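Local coordinates for protein LAE5 (Uncultured bacterium, PDB 5JD3) that probably hydrolyses ester bonds, as an SGNH-type esterase of the GDSL-like lipase/acylhydrolase family, at residues I33-T38 with M109-N114; N86-D90 with R128-E134; P158-E162 with A211-P217. One frame throughout, in Å; residues are numbered along the deposited sequence.

Contact 1 (I33-T38 with M109-N114)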
# COMPACT_ATOMS: atom_id res chain seq x y z
N ILE A 33 6.14 -0.57 1.71
CA ILE A 33 6.67 0.38 0.74
C ILE A 33 5.59 0.84 -0.24
O ILE A 33 4.72 0.07 -0.62
CB ILE A 33 7.87 -0.24 -0.02
CG1 ILE A 33 8.52 0.78 -0.96
CG2 ILE A 33 7.44 -1.49 -0.78
CD1 ILE A 33 9.77 0.26 -1.65
N GLY A 34 5.64 2.12 -0.62
CA GLY A 34 4.67 2.67 -1.54
C GLY A 34 4.80 4.17 -1.74
O GLY A 34 5.89 4.73 -1.60
N ASP A 35 3.69 4.82 -2.08
CA ASP A 35 3.69 6.25 -2.34
C ASP A 35 3.38 7.07 -1.08
O ASP A 35 3.70 6.65 0.03
CB ASP A 35 2.69 6.59 -3.45
CG ASP A 35 1.36 5.88 -3.28
OD1 ASP A 35 0.88 5.76 -2.13
OD2 ASP A 35 0.78 5.45 -4.30
N SER A 36 2.76 8.23 -1.26
CA SER A 36 2.50 9.15 -0.16
C SER A 36 1.50 8.59 0.84
O SER A 36 1.50 8.97 2.01
CB SER A 36 2.01 10.50 -0.68
OG SER A 36 0.64 10.44 -1.04
N ILE A 37 0.64 7.69 0.37
CA ILE A 37 -0.35 7.05 1.23
C ILE A 37 0.37 6.17 2.25
O ILE A 37 -0.09 6.01 3.38
CB ILE A 37 -1.36 6.22 0.42
CG1 ILE A 37 -2.02 7.10 -0.64
CG2 ILE A 37 -2.42 5.62 1.33
CD1 ILE A 37 -2.74 8.30 -0.08
N THR A 38 1.52 5.63 1.85
CA THR A 38 2.37 4.88 2.76
C THR A 38 3.28 5.84 3.53
O THR A 38 3.45 5.72 4.74
CB THR A 38 3.23 3.85 2.02
OG1 THR A 38 2.38 2.96 1.29
CG2 THR A 38 4.07 3.04 3.00
N MET A 109 3.33 -4.15 -0.13
CA MET A 109 3.49 -3.15 -1.17
C MET A 109 2.15 -2.58 -1.63
O MET A 109 1.21 -3.32 -1.91
CB MET A 109 4.25 -3.73 -2.36
CG MET A 109 4.28 -2.82 -3.58
SD MET A 109 5.48 -3.35 -4.81
CE MET A 109 5.13 -5.11 -4.89
N MET A 110 2.08 -1.26 -1.69
CA MET A 110 0.91 -0.57 -2.21
C MET A 110 1.34 0.48 -3.22
O MET A 110 1.89 1.52 -2.85
CB MET A 110 0.11 0.06 -1.08
CG MET A 110 -1.01 0.94 -1.57
SD MET A 110 -1.97 1.66 -0.23
CE MET A 110 -2.79 2.95 -1.14
N ILE A 111 1.08 0.21 -4.50
CA ILE A 111 1.52 1.10 -5.56
C ILE A 111 0.55 1.04 -6.74
O ILE A 111 -0.10 0.01 -6.97
CB ILE A 111 2.95 0.74 -6.03
CG1 ILE A 111 3.60 1.91 -6.77
CG2 ILE A 111 2.96 -0.55 -6.86
CD1 ILE A 111 3.93 3.08 -5.87
N GLY A 112 0.42 2.14 -7.46
CA GLY A 112 -0.47 2.19 -8.61
C GLY A 112 -1.27 3.47 -8.73
O GLY A 112 -1.68 3.85 -9.82
N ILE A 113 -1.50 4.14 -7.60
CA ILE A 113 -2.29 5.36 -7.58
C ILE A 113 -1.68 6.44 -8.47
O ILE A 113 -2.35 6.97 -9.36
CB ILE A 113 -2.45 5.91 -6.15
CG1 ILE A 113 -3.38 5.00 -5.33
CG2 ILE A 113 -3.01 7.32 -6.17
CD1 ILE A 113 -3.66 5.51 -3.94
N ASN A 114 -0.41 6.76 -8.23
CA ASN A 114 0.28 7.76 -9.04
C ASN A 114 0.48 7.29 -10.47
O ASN A 114 0.50 8.09 -11.40
CB ASN A 114 1.62 8.11 -8.41
CG ASN A 114 1.47 8.85 -7.09
OD1 ASN A 114 0.60 9.70 -6.94
ND2 ASN A 114 2.32 8.52 -6.13
O HOH W 1 1.30 5.04 -7.05

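Contact 2 (N86-D90 with R128-E134)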
# COMPACT_ATOMS: atom_id res chain seq x y z
N ASN A 86 5.62 8.47 -5.87
CA ASN A 86 6.21 7.28 -6.47
C ASN A 86 5.26 6.47 -7.35
O ASN A 86 4.09 6.28 -7.02
CB ASN A 86 6.77 6.36 -5.39
CG ASN A 86 8.22 6.67 -5.05
OD1 ASN A 86 9.03 5.76 -4.86
ND2 ASN A 86 8.55 7.95 -4.99
N THR A 87 5.79 6.00 -8.48
CA THR A 87 5.12 5.00 -9.29
C THR A 87 5.84 3.68 -9.08
O THR A 87 6.79 3.61 -8.30
CB THR A 87 5.13 5.37 -10.79
OG1 THR A 87 6.48 5.40 -11.27
CG2 THR A 87 4.48 6.73 -11.00
N VAL A 88 5.39 2.63 -9.76
CA VAL A 88 6.06 1.33 -9.65
C VAL A 88 7.44 1.42 -10.31
O VAL A 88 8.33 0.63 -10.02
CB VAL A 88 5.23 0.20 -10.29
CG1 VAL A 88 5.25 0.29 -11.80
CG2 VAL A 88 5.72 -1.16 -9.82
N ARG A 89 7.60 2.40 -11.19
CA ARG A 89 8.87 2.68 -11.84
C ARG A 89 9.89 3.18 -10.82
O ARG A 89 11.06 2.78 -10.84
CB ARG A 89 8.69 3.70 -12.96
CG ARG A 89 9.94 3.99 -13.77
CD ARG A 89 9.70 5.11 -14.77
NE ARG A 89 8.86 4.69 -15.89
CZ ARG A 89 7.90 5.44 -16.43
NH1 ARG A 89 7.65 6.65 -15.95
NH2 ARG A 89 7.19 4.97 -17.45
N ASP A 90 9.44 4.05 -9.92
CA ASP A 90 10.29 4.59 -8.87
C ASP A 90 10.65 3.54 -7.83
O ASP A 90 11.75 3.54 -7.29
CB ASP A 90 9.61 5.78 -8.19
CG ASP A 90 9.31 6.91 -9.15
OD1 ASP A 90 10.10 7.12 -10.09
OD2 ASP A 90 8.28 7.60 -8.97
N ARG A 128 5.68 10.44 -19.22
CA ARG A 128 5.62 10.23 -17.78
C ARG A 128 4.74 9.04 -17.39
O ARG A 128 4.97 8.40 -16.36
CB ARG A 128 5.13 11.52 -17.10
CG ARG A 128 4.58 11.35 -15.69
CD ARG A 128 4.18 12.68 -15.09
NE ARG A 128 5.35 13.49 -14.74
CZ ARG A 128 6.01 13.37 -13.59
NH1 ARG A 128 5.61 12.50 -12.68
NH2 ARG A 128 7.06 14.14 -13.35
N HIS A 129 3.75 8.74 -18.22
CA HIS A 129 2.73 7.76 -17.90
C HIS A 129 3.24 6.32 -17.82
O HIS A 129 4.05 5.89 -18.64
CB HIS A 129 1.59 7.84 -18.91
CG HIS A 129 0.98 9.20 -19.03
ND1 HIS A 129 0.27 9.60 -20.14
CD2 HIS A 129 0.98 10.25 -18.18
CE1 HIS A 129 -0.14 10.85 -19.96
NE2 HIS A 129 0.28 11.26 -18.78
N VAL A 130 2.75 5.58 -16.83
CA VAL A 130 3.04 4.16 -16.70
C VAL A 130 1.88 3.33 -17.25
O VAL A 130 0.85 3.18 -16.59
CB VAL A 130 3.31 3.76 -15.24
CG1 VAL A 130 3.62 2.27 -15.14
CG2 VAL A 130 4.46 4.58 -14.67
N CYS A 131 2.06 2.81 -18.46
CA CYS A 131 1.03 2.02 -19.13
C CYS A 131 0.72 0.74 -18.36
O CYS A 131 1.56 0.27 -17.59
CB CYS A 131 1.47 1.70 -20.56
SG CYS A 131 1.68 3.15 -21.62
N PRO A 132 -0.48 0.17 -18.56
CA PRO A 132 -0.87 -1.08 -17.91
C PRO A 132 0.15 -2.20 -18.10
O PRO A 132 0.37 -2.99 -17.17
CB PRO A 132 -2.19 -1.44 -18.60
CG PRO A 132 -2.76 -0.13 -18.99
CD PRO A 132 -1.59 0.74 -19.35
N GLU A 133 0.76 -2.26 -19.27
CA GLU A 133 1.75 -3.29 -19.58
C GLU A 133 3.01 -3.14 -18.72
O GLU A 133 3.50 -4.11 -18.15
CB GLU A 133 2.13 -3.24 -21.06
CG GLU A 133 3.23 -4.21 -21.45
CD GLU A 133 3.46 -4.26 -22.95
OE1 GLU A 133 2.52 -3.94 -23.70
OE2 GLU A 133 4.58 -4.62 -23.37
N GLU A 134 3.52 -1.91 -18.63
CA GLU A 134 4.71 -1.65 -17.82
C GLU A 134 4.42 -1.88 -16.34
O GLU A 134 5.25 -2.42 -15.61
CB GLU A 134 5.20 -0.21 -18.03
CG GLU A 134 6.41 0.15 -17.18
CD GLU A 134 6.86 1.58 -17.37
OE1 GLU A 134 6.23 2.31 -18.16
OE2 GLU A 134 7.86 1.98 -16.73

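Contact 3 (P158-E162 with A211-P217)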
# COMPACT_ATOMS: atom_id res chain seq x y z
N PRO A 158 -4.22 -0.47 -5.36
CA PRO A 158 -4.40 0.97 -5.44
C PRO A 158 -5.89 1.30 -5.40
O PRO A 158 -6.70 0.44 -5.74
CB PRO A 158 -3.78 1.33 -6.79
CG PRO A 158 -3.89 0.08 -7.59
CD PRO A 158 -3.68 -1.04 -6.61
N TYR A 159 -6.24 2.51 -4.99
CA TYR A 159 -7.65 2.85 -4.87
C TYR A 159 -7.95 4.24 -5.40
O TYR A 159 -7.06 5.07 -5.60
CB TYR A 159 -8.10 2.76 -3.40
CG TYR A 159 -7.48 3.81 -2.50
CD1 TYR A 159 -8.09 5.04 -2.32
CD2 TYR A 159 -6.28 3.56 -1.84
CE1 TYR A 159 -7.52 6.00 -1.50
CE2 TYR A 159 -5.72 4.52 -1.02
CZ TYR A 159 -6.34 5.73 -0.86
OH TYR A 159 -5.77 6.68 -0.04
N PHE A 160 -9.24 4.49 -5.62
CA PHE A 160 -9.74 5.81 -5.92
C PHE A 160 -11.03 5.99 -5.13
O PHE A 160 -11.98 5.22 -5.31
CB PHE A 160 -9.98 5.98 -7.43
CG PHE A 160 -10.26 7.39 -7.85
CD1 PHE A 160 -9.55 8.45 -7.30
CD2 PHE A 160 -11.21 7.67 -8.81
CE1 PHE A 160 -9.80 9.75 -7.69
CE2 PHE A 160 -11.47 8.97 -9.21
CZ PHE A 160 -10.76 10.01 -8.65
N ILE A 161 -11.06 6.97 -4.24
CA ILE A 161 -12.23 7.17 -3.40
C ILE A 161 -13.35 7.80 -4.23
O ILE A 161 -13.68 8.97 -4.08
CB ILE A 161 -11.91 8.05 -2.17
CG1 ILE A 161 -10.65 7.53 -1.47
CG2 ILE A 161 -13.08 8.04 -1.19
CD1 ILE A 161 -10.27 8.31 -0.24
N GLU A 162 -13.92 6.99 -5.11
CA GLU A 162 -14.98 7.42 -6.01
C GLU A 162 -15.91 6.26 -6.33
O GLU A 162 -15.49 5.29 -6.98
CB GLU A 162 -14.40 8.01 -7.29
CG GLU A 162 -15.44 8.41 -8.32
CD GLU A 162 -16.42 9.44 -7.78
OE1 GLU A 162 -15.97 10.47 -7.25
OE2 GLU A 162 -17.64 9.20 -7.89
N ALA A 211 -11.89 12.40 1.79
CA ALA A 211 -10.80 13.06 1.07
C ALA A 211 -11.32 14.00 -0.01
O ALA A 211 -12.08 13.60 -0.89
CB ALA A 211 -9.89 12.02 0.45
N TRP A 212 -10.90 15.26 0.07
CA TRP A 212 -11.27 16.26 -0.93
C TRP A 212 -10.79 15.85 -2.32
O TRP A 212 -11.50 16.04 -3.30
CB TRP A 212 -10.70 17.63 -0.56
CG TRP A 212 -11.54 18.41 0.41
CD1 TRP A 212 -12.66 17.97 1.06
CD2 TRP A 212 -11.34 19.77 0.82
NE1 TRP A 212 -13.16 18.98 1.86
CE2 TRP A 212 -12.37 20.09 1.73
CE3 TRP A 212 -10.39 20.75 0.51
CZ2 TRP A 212 -12.48 21.34 2.33
CZ3 TRP A 212 -10.50 21.99 1.11
CH2 TRP A 212 -11.54 22.28 2.00
N ASP A 213 -9.59 15.29 -2.40
CA ASP A 213 -9.03 14.88 -3.68
C ASP A 213 -9.25 13.40 -3.97
O ASP A 213 -8.70 12.86 -4.93
CB ASP A 213 -7.53 15.21 -3.75
CG ASP A 213 -6.72 14.53 -2.65
OD1 ASP A 213 -7.20 13.55 -2.04
OD2 ASP A 213 -5.58 14.98 -2.40
N ARG A 214 -10.05 12.75 -3.13
CA ARG A 214 -10.41 11.35 -3.29
C ARG A 214 -9.20 10.41 -3.30
O ARG A 214 -9.28 9.29 -3.80
CB ARG A 214 -11.22 11.15 -4.57
CG ARG A 214 -12.54 11.91 -4.59
CD ARG A 214 -13.29 11.72 -5.90
NE ARG A 214 -12.66 12.42 -7.01
CZ ARG A 214 -13.14 12.42 -8.25
NH1 ARG A 214 -14.25 11.76 -8.54
NH2 ARG A 214 -12.50 13.09 -9.20
N ILE A 215 -8.08 10.88 -2.75
CA ILE A 215 -6.86 10.07 -2.69
C ILE A 215 -6.21 10.14 -1.31
O ILE A 215 -5.96 9.10 -0.69
CB ILE A 215 -5.83 10.50 -3.75
CG1 ILE A 215 -6.31 10.09 -5.14
CG2 ILE A 215 -4.48 9.86 -3.46
CD1 ILE A 215 -6.50 8.60 -5.32
N HIS A 216 -5.93 11.35 -0.84
CA HIS A 216 -5.34 11.55 0.48
C HIS A 216 -6.43 11.78 1.52
O HIS A 216 -6.97 12.88 1.62
CB HIS A 216 -4.37 12.73 0.47
CG HIS A 216 -3.31 12.64 -0.60
ND1 HIS A 216 -3.43 13.28 -1.81
CD2 HIS A 216 -2.13 12.00 -0.62
CE1 HIS A 216 -2.36 13.03 -2.54
NE2 HIS A 216 -1.55 12.25 -1.84
N PRO A 217 -6.74 10.75 2.32
CA PRO A 217 -7.87 10.82 3.24
C PRO A 217 -7.49 11.37 4.61
O PRO A 217 -6.30 11.55 4.89
CB PRO A 217 -8.31 9.37 3.35
CG PRO A 217 -7.01 8.61 3.25
CD PRO A 217 -6.08 9.43 2.37

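Contact 1 (I33-T38 with M109-N114)
A water joins Asp35 to the backbone of Gly112 and Asn114. It donates to Asp35 OD2 at 2.8 Å, and it accepts from Gly112 N at 3.1 Å and from Asn114 N at 2.7 Å, so the carboxylate is bridged to the first turn of helix 113-121. The other oxygen, Asp35 OD1, caps its own helix by accepting from Ile37 N at 3.2 Å. With both oxygens engaged, rotation of the carboxylate is restrained. The Asn114 amide lies across this group, its plane turned 70° from the carboxylate. Its ND2 stands 3.3 Å from Asp35 CB and donates a hydrogen bond to Asn86 O.

Upstream, the two strands run parallel, and Met110 N donates to Ile33 O over 3.1 Å in a nearly straight bond (169° at the hydrogen). Met110 CG is anti to its backbone N (chi1 172°) and the chain beyond stays extended, which carries methyl CE to Ile37 CG2, 3.7 Å away. Ile113 meets Ile37 at about a right angle, CD1 against CG1 at 4.0 Å.

Gly34-Asp35-Ser36-Ile37 corresponds to the GDSL block of SGNH hydrolases, with Ile in the last place, and Gly112-Ile113-Asn114 to their GxN block. By analogy with relatives, Ser36 would be the nucleophile and Asn114 part of the oxyanion hole. Both strands lie inside the parallel sheet, with 152-156 next to 106-110. Helices 88-100 and 132-146 cover the face bearing Ile33 and Met109, while Tyr159 packs on Met110, Ile37 and Ile113.

Contact 2 (N86-D90 with R128-E134)
Arg128 meets Arg89 through its carbonyl: Arg89 NH1 donates to Arg128 O at 3.2 Å, arriving 50° out of the carbonyl plane while the oxygen stays near the guanidinium plane. Next, His129 O accepts a weak bond from Arg89 NH2 at 3.5 Å. The His129 side chain sets off away from Arg89, its NE2 donating to Leu122 O.

Val130 follows with CG2 over one face of the same guanidinium, 3.7 Å above its plane and offset toward the rim. This methyl also lies 4.0 Å from Thr87 CB, and the second branch, CG1, approaches Val88 CG1 at 4.2 Å. Here Val130 packs against the start of helix 88-100, which is closed by a capping box: Thr87 N donates to Asp90 OD2 at 3.0 Å, and Thr87 OG1 accepts weakly from Arg89 N.

Past Cys131, the N-cap of helix 132-146, the chain reaches Glu134. Its extended side chain crosses Arg89 at about a right angle and is gripped side-on. A bend at chi3 (-73°) lets Arg89 NE donate to Glu134 OE2 at 3.0 Å, and Arg89 NH2 to the syn lone pair of Glu134 OE1 at 2.9 Å. This salt bridge is twisted, with guanidinium and carboxylate planes 40° apart.

Contact 3 (P158-E162 with A211-P217)
Ile161 packs CD1 against the 211-217 loop, touching Ala211 CB at 3.8 Å and Pro217 CB at 4.2 Å. CG1 anti to the carbonyl carbon (chi1 -49°) sends the chain that way. The loop carries Asp213 and His216 in the DxxH spacing of SGNH hydrolases, so it probably supplies the acid and base of a Ser-His-Asp triad. A type I turn from Ala211 to Arg214 overlaps an Asx turn at Asp213, whose OD1 accepts from Ile215 N and, extending it to an Asx motif, from His216 N; His216 ND1 donates to Asp213 OD2 at 2.8 Å, with OD2 in the plane of the imidazole, which restrains the ring's rotation.

Beside Ile161, the Phe160 ring presents an edge to Ile215 CD1, which lies 3.6 Å from Phe160 CD1. Backbone bonding begins next to this apolar patch: Ile161, at the centre of an inverse gamma turn, donates from N to Arg214 O at 3.0 Å. The Tyr159 hydroxyl, beside Pro217 CD, donates to Ile215 O, a short 2.5 Å from OH, and approaches nearly in line with the carbonyl bond. Both bonds tie the loop that follows strand 152-156 to the two residues just before His216.

Farther out, Phe160 CZ sits over the centre of the Arg214 guanidinium, 3.4 Å from Arg214 CZ, with the two planes 54° apart. Glu162 lies at the guanidinium edge in a salt bridge whose 2.5 Å from OE1 to Arg214 NH1 is doubtfully short; NH1 approaches from above the carboxylate plane, 43° out of it.

Starting from the N terminus, the chain lays down 33-38 and later 86-90 before 109-114 returns to the first segment and closes contact 1. Contact 2 is still open then and closes only at 128-134, so the two loops cross; contact 1 joins strands 29-34 and 106-110 and the starts of helices 36-39 and 113-121, while contact 2 joins the starts of helices 88-100 and 132-146. Contact 3 follows in series, with 211-217 coming back to the loop after strand 152-156. It touches contact 1, where Ser36 OG and His216 NE2 share a hydrogen bond consistent with a catalytic triad. Contacts 2 and 3 do not touch, their nearest atoms being about 9 Å apart.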